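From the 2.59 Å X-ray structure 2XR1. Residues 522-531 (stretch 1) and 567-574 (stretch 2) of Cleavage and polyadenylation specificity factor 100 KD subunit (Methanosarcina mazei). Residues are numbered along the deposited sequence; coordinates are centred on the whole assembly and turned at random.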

ATOM      1  N   TYR B 522     -17.598  38.249  14.545  1.00 62.73           N
ATOM      2  CA  TYR B 522     -18.064  39.320  13.665  1.00 61.47           C
ATOM      3  C   TYR B 522     -19.392  38.986  13.018  1.00 62.01           C
ATOM      4  O   TYR B 522     -20.252  39.859  12.850  1.00 64.09           O
ATOM      5  CB  TYR B 522     -17.044  39.607  12.572  1.00 57.38           C
ATOM      6  CG  TYR B 522     -15.792  40.193  13.125  1.00 57.01           C
ATOM      7  CD1 TYR B 522     -15.794  41.463  13.699  1.00 57.59           C
ATOM      8  CD2 TYR B 522     -14.600  39.475  13.117  1.00 55.16           C
ATOM      9  CE1 TYR B 522     -14.642  42.005  14.230  1.00 55.86           C
ATOM     10  CE2 TYR B 522     -13.440  40.020  13.669  1.00 54.21           C
ATOM     11  CZ  TYR B 522     -13.484  41.277  14.226  1.00 53.57           C
ATOM     12  OH  TYR B 522     -12.348  41.809  14.752  1.00 54.96           O
ATOM     13  N   PHE B 523     -19.554  37.719  12.667  1.00 60.80           N
ATOM     14  CA  PHE B 523     -20.745  37.236  11.981  1.00 61.06           C
ATOM     15  C   PHE B 523     -21.904  37.127  12.968  1.00 65.80           C
ATOM     16  O   PHE B 523     -23.027  37.543  12.673  1.00 67.51           O
ATOM     17  CB  PHE B 523     -20.420  35.885  11.313  1.00 58.79           C
ATOM     18  CG  PHE B 523     -21.606  35.122  10.832  1.00 59.16           C
ATOM     19  CD1 PHE B 523     -22.082  35.301   9.562  1.00 57.41           C
ATOM     20  CD2 PHE B 523     -22.232  34.196  11.653  1.00 62.68           C
ATOM     21  CE1 PHE B 523     -23.182  34.577   9.117  1.00 58.92           C
ATOM     22  CE2 PHE B 523     -23.333  33.475  11.213  1.00 64.10           C
ATOM     23  CZ  PHE B 523     -23.805  33.666   9.953  1.00 61.83           C
ATOM     24  N   LYS B 524     -21.627  36.589  14.150  1.00 68.16           N
ATOM     25  CA  LYS B 524     -22.661  36.433  15.157  1.00 72.83           C
ATOM     26  C   LYS B 524     -23.342  37.766  15.418  1.00 75.59           C
ATOM     27  O   LYS B 524     -24.513  37.793  15.794  1.00 79.80           O
ATOM     28  CB  LYS B 524     -22.091  35.847  16.442  1.00 74.97           C
ATOM     29  N   ALA B 525     -22.630  38.868  15.184  1.00 73.73           N
ATOM     30  CA  ALA B 525     -23.141  40.202  15.513  1.00 76.73           C
ATOM     31  C   ALA B 525     -23.566  41.043  14.310  1.00 74.87           C
ATOM     32  O   ALA B 525     -24.379  41.930  14.465  1.00 78.30           O
ATOM     33  CB  ALA B 525     -22.116  40.964  16.346  1.00 77.26           C
ATOM     34  N   PHE B 526     -23.036  40.791  13.123  1.00 70.49           N
ATOM     35  CA  PHE B 526     -23.394  41.628  11.960  1.00 69.29           C
ATOM     36  C   PHE B 526     -24.379  41.003  10.955  1.00 69.02           C
ATOM     37  O   PHE B 526     -24.831  41.672  10.020  1.00 68.31           O
ATOM     38  CB  PHE B 526     -22.122  42.074  11.224  1.00 65.00           C
ATOM     39  CG  PHE B 526     -21.246  43.006  12.020  1.00 65.49           C
ATOM     40  CD1 PHE B 526     -21.796  44.033  12.791  1.00 68.95           C
ATOM     41  CD2 PHE B 526     -19.875  42.879  11.993  1.00 61.25           C
ATOM     42  CE1 PHE B 526     -20.978  44.880  13.510  1.00 69.59           C
ATOM     43  CE2 PHE B 526     -19.069  43.738  12.732  1.00 62.13           C
ATOM     44  CZ  PHE B 526     -19.622  44.728  13.481  1.00 65.85           C
ATOM     45  N   ALA B 527     -24.725  39.739  11.164  1.00 69.98           N
ATOM     46  CA  ALA B 527     -25.531  38.989  10.211  1.00 69.84           C
ATOM     47  C   ALA B 527     -26.997  39.456  10.131  1.00 74.32           C
ATOM     48  O   ALA B 527     -27.657  39.201   9.122  1.00 74.69           O
ATOM     49  CB  ALA B 527     -25.454  37.491  10.530  1.00 69.54           C
ATOM     50  N   GLU B 528     -27.484  40.150  11.156  1.00 78.33           N
ATOM     51  CA  GLU B 528     -28.866  40.590  11.213  1.00 82.95           C
ATOM     52  C   GLU B 528     -29.230  41.797  10.328  1.00 83.05           C
ATOM     53  O   GLU B 528     -30.359  41.848   9.802  1.00 85.97           O
ATOM     54  CB  GLU B 528     -29.267  40.906  12.675  1.00 88.29           C
ATOM     55  CG  GLU B 528     -30.330  39.963  13.301  1.00 93.36           C
ATOM     56  CD  GLU B 528     -29.824  38.532  13.532  1.00 93.46           C
ATOM     57  OE1 GLU B 528     -28.897  38.075  12.785  1.00 88.16           O
ATOM     58  OE2 GLU B 528     -30.380  37.870  14.450  1.00 96.80           O
ATOM     59  N   ASP B 529     -28.360  42.806  10.226  1.00 80.78           N
ATOM     60  CA  ASP B 529     -28.714  44.001   9.423  1.00 80.95           C
ATOM     61  C   ASP B 529     -28.490  43.645   7.934  1.00 76.81           C
ATOM     62  O   ASP B 529     -27.405  43.197   7.557  1.00 71.92           O
ATOM     63  CB  ASP B 529     -27.945  45.269   9.841  1.00 80.35           C
ATOM     64  N   PRO B 530     -29.529  43.819   7.091  1.00 78.63           N
ATOM     65  CA  PRO B 530     -29.389  43.550   5.653  1.00 75.86           C
ATOM     66  C   PRO B 530     -28.437  44.515   4.914  1.00 73.21           C
ATOM     67  O   PRO B 530     -27.985  44.213   3.801  1.00 70.36           O
ATOM     68  CB  PRO B 530     -30.821  43.706   5.131  1.00 79.31           C
ATOM     69  CG  PRO B 530     -31.460  44.628   6.070  1.00 84.05           C
ATOM     70  CD  PRO B 530     -30.882  44.306   7.413  1.00 84.14           C
ATOM     71  N   ARG B 531     -28.162  45.658   5.538  1.00 74.64           N
ATOM     72  CA  ARG B 531     -27.273  46.679   5.009  1.00 72.76           C
ATOM     73  C   ARG B 531     -25.874  46.096   4.798  1.00 67.63           C
ATOM     74  O   ARG B 531     -25.180  46.482   3.861  1.00 65.33           O
ATOM     75  CB  ARG B 531     -27.256  47.910   5.966  1.00 75.91           C
ATOM     76  N   MET B 567     -28.432  29.280  17.491  1.00116.29           N
ATOM     77  CA  MET B 567     -29.084  29.304  16.178  1.00113.92           C
ATOM     78  C   MET B 567     -29.644  30.694  15.855  1.00113.14           C
ATOM     79  O   MET B 567     -30.680  31.092  16.412  1.00117.85           O
ATOM     80  CB  MET B 567     -30.223  28.272  16.133  1.00118.58           C
ATOM     81  CG  MET B 567     -29.790  26.866  15.738  1.00118.24           C
ATOM     82  SD  MET B 567     -29.021  26.791  14.093  1.00112.82           S
ATOM     83  CE  MET B 567     -29.573  25.163  13.563  1.00114.43           C
ATOM     84  N   LEU B 568     -28.971  31.421  14.952  1.00107.16           N
ATOM     85  CA  LEU B 568     -29.351  32.819  14.643  1.00106.21           C
ATOM     86  C   LEU B 568     -29.416  33.119  13.134  1.00100.90           C
ATOM     87  O   LEU B 568     -28.513  32.755  12.368  1.00 95.68           O
ATOM     88  CB  LEU B 568     -28.441  33.837  15.388  1.00105.55           C
ATOM     89  CG  LEU B 568     -28.771  34.140  16.880  1.00111.54           C
ATOM     90  CD1 LEU B 568     -27.696  35.038  17.536  1.00110.14           C
ATOM     91  CD2 LEU B 568     -30.170  34.755  17.078  1.00115.31           C
ATOM     92  N   LYS B 569     -30.501  33.804  12.748  1.00101.87           N
ATOM     93  CA  LYS B 569     -30.868  34.016  11.344  1.00 98.36           C
ATOM     94  C   LYS B 569     -30.181  35.198  10.664  1.00 93.83           C
ATOM     95  O   LYS B 569     -30.177  36.326  11.177  1.00 94.83           O
ATOM     96  CB  LYS B 569     -32.378  34.192  11.191  1.00102.81           C
ATOM     97  CG  LYS B 569     -33.114  32.938  10.736  1.00103.82           C
ATOM     98  CD  LYS B 569     -34.544  33.253  10.318  1.00106.87           C
ATOM     99  CE  LYS B 569     -35.299  34.104  11.371  1.00111.37           C
ATOM    100  NZ  LYS B 569     -35.121  33.607  12.761  1.00112.74           N
ATOM    101  N   MET B 570     -29.688  34.914   9.460  1.00 88.38           N
ATOM    102  CA  MET B 570     -28.865  35.816   8.687  1.00 83.73           C
ATOM    103  C   MET B 570     -29.662  36.537   7.598  1.00 83.01           C
ATOM    104  O   MET B 570     -30.167  35.924   6.681  1.00 82.57           O
ATOM    105  CB  MET B 570     -27.765  34.977   8.059  1.00 79.96           C
ATOM    106  CG  MET B 570     -26.752  35.690   7.196  1.00 76.58           C
ATOM    107  SD  MET B 570     -26.152  34.421   6.084  1.00 75.82           S
ATOM    108  CE  MET B 570     -25.132  35.412   5.006  1.00 73.27           C
ATOM    109  N   ASN B 571     -29.760  37.854   7.712  1.00 81.61           N
ATOM    110  CA  ASN B 571     -30.410  38.670   6.709  1.00 81.52           C
ATOM    111  C   ASN B 571     -29.418  39.391   5.814  1.00 78.20           C
ATOM    112  O   ASN B 571     -29.827  40.145   4.939  1.00 78.42           O
ATOM    113  CB  ASN B 571     -31.282  39.714   7.396  1.00 85.41           C
ATOM    114  CG  ASN B 571     -32.276  39.099   8.365  1.00 89.39           C
ATOM    115  OD1 ASN B 571     -32.236  37.889   8.619  1.00 91.18           O
ATOM    116  ND2 ASN B 571     -33.166  39.927   8.918  1.00 90.87           N
ATOM    117  N   MET B 572     -28.122  39.184   6.029  1.00 74.67           N
ATOM    118  CA  MET B 572     -27.113  40.019   5.372  1.00 72.33           C
ATOM    119  C   MET B 572     -26.827  39.538   3.956  1.00 69.36           C
ATOM    120  O   MET B 572     -26.761  38.340   3.705  1.00 68.59           O
ATOM    121  CB  MET B 572     -25.814  40.074   6.196  1.00 70.84           C
ATOM    122  CG  MET B 572     -24.788  38.978   5.925  1.00 67.66           C
ATOM    123  SD  MET B 572     -23.342  39.146   7.016  1.00 67.75           S
ATOM    124  CE  MET B 572     -23.430  37.643   7.972  1.00 65.55           C
ATOM    125  N   GLU B 573     -26.648  40.486   3.044  1.00 68.16           N
ATOM    126  CA  GLU B 573     -26.264  40.220   1.656  1.00 65.60           C
ATOM    127  C   GLU B 573     -25.066  39.280   1.567  1.00 61.74           C
ATOM    128  O   GLU B 573     -24.141  39.355   2.377  1.00 61.25           O
ATOM    129  CB  GLU B 573     -25.927  41.543   0.950  1.00 66.17           C
ATOM    130  CG  GLU B 573     -25.643  41.442  -0.560  1.00 65.81           C
ATOM    131  CD  GLU B 573     -25.457  42.818  -1.212  1.00 68.52           C
ATOM    132  OE1 GLU B 573     -26.447  43.597  -1.291  1.00 70.76           O
ATOM    133  OE2 GLU B 573     -24.306  43.122  -1.642  1.00 69.28           O
ATOM    134  N   VAL B 574     -25.100  38.400   0.576  1.00 59.09           N
ATOM    135  CA  VAL B 574     -24.030  37.449   0.303  1.00 55.40           C
ATOM    136  C   VAL B 574     -23.557  37.647  -1.128  1.00 53.44           C
ATOM    137  O   VAL B 574     -24.347  37.581  -2.050  1.00 53.77           O
ATOM    138  CB  VAL B 574     -24.552  36.017   0.467  1.00 55.10           C
ATOM    139  CG1 VAL B 574     -23.531  35.000  -0.009  1.00 52.68           C
ATOM    140  CG2 VAL B 574     -24.923  35.780   1.897  1.00 55.79           C
TER

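Stretch 1 carries the last part of a helix that begins earlier in the chain and then opens into a loop, while stretch 2 is a largely extended segment that runs past this loop. The contact buries 518 Å², both sides summed, and the two backbones come close at two places: the CA atoms of Ala 527 and Met 570 lie 4.8 Å apart, and those of Pro 530 and Met 572 lie 4.2 Å apart. Contact therefore advances in the same sequence direction along both segments, with stretch 1 moving from Ala 527 to Pro 530 as stretch 2 moves from Met 570 to Met 572.

Tyr 522 does not reach stretch 2, but its carbonyl anchors the helix by accepting a hydrogen bond from Phe 526, with N of Phe 526 to O of Tyr 522 at 2.9 Å. One residue on, Phe 523 makes the first apolar contact. Its CA-to-CB bond points sideways, yet with chi1 in the t well the ring comes nearer to stretch 2 and meets both buried methionines. CD1 of Phe 523 lies 3.1 Å from CE of Met 572, a very tight approach for two carbons, and CE1 of Phe 523 lies 4.2 Å from CG of Met 570. Both methionine carbons approach the ring obliquely.

Lys 524, modelled only to CB, and Ala 525, whose CB points away, make no close contact. Phe 526 contributes mainly through its backbone, its O lying 4.2 Å from SD of Met 572, while the end of its side chain leads away.

Ala 527 is the pivot of the arrangement. Its own N donates to O of Phe 523 at 3.2 Å, tying it back to the helix, while its carbonyl faces stretch 2 and accepts a hydrogen bond from Asn 571, with N of Asn 571 to O of Ala 527 at 2.9 Å and an angle of 140° at the hydrogen. N of Met 572 is also close to O of Ala 527, at 3.1 Å. The methyl side chain of Ala 527 packs against both methionines: CB of Ala 527 lies 3.3 Å from CE of Met 572, short for two carbons, and 4.0 Å from CG of Met 570. The methyl of Met 572 thus touches both Phe 523 and Ala 527, and forms the shared centre of the apolar cluster beside the backbone contact.

Beyond this point the contact becomes more exposed. Glu 528 points away at CB, but its side chain turns back, bringing OE2 to 4.1 Å from CD2 of Leu 568. Its backbone O also packs 3.3 Å from CB of Asn 571, whose CA-to-CB bond points toward stretch 1. Asp 529, modelled only to CB and directed away, meets stretch 2 through its O, 3.8 Å from CB of Met 572. At Pro 530 the backbones draw together again: CA of Pro 530 lies 3.5 Å from O of Asn 571 in a CA-H...O contact, in which the polarised alpha hydrogen approaches the carbonyl. Arg 531, modelled only to CB and with its CA-to-CB bond directed away, makes no close contact.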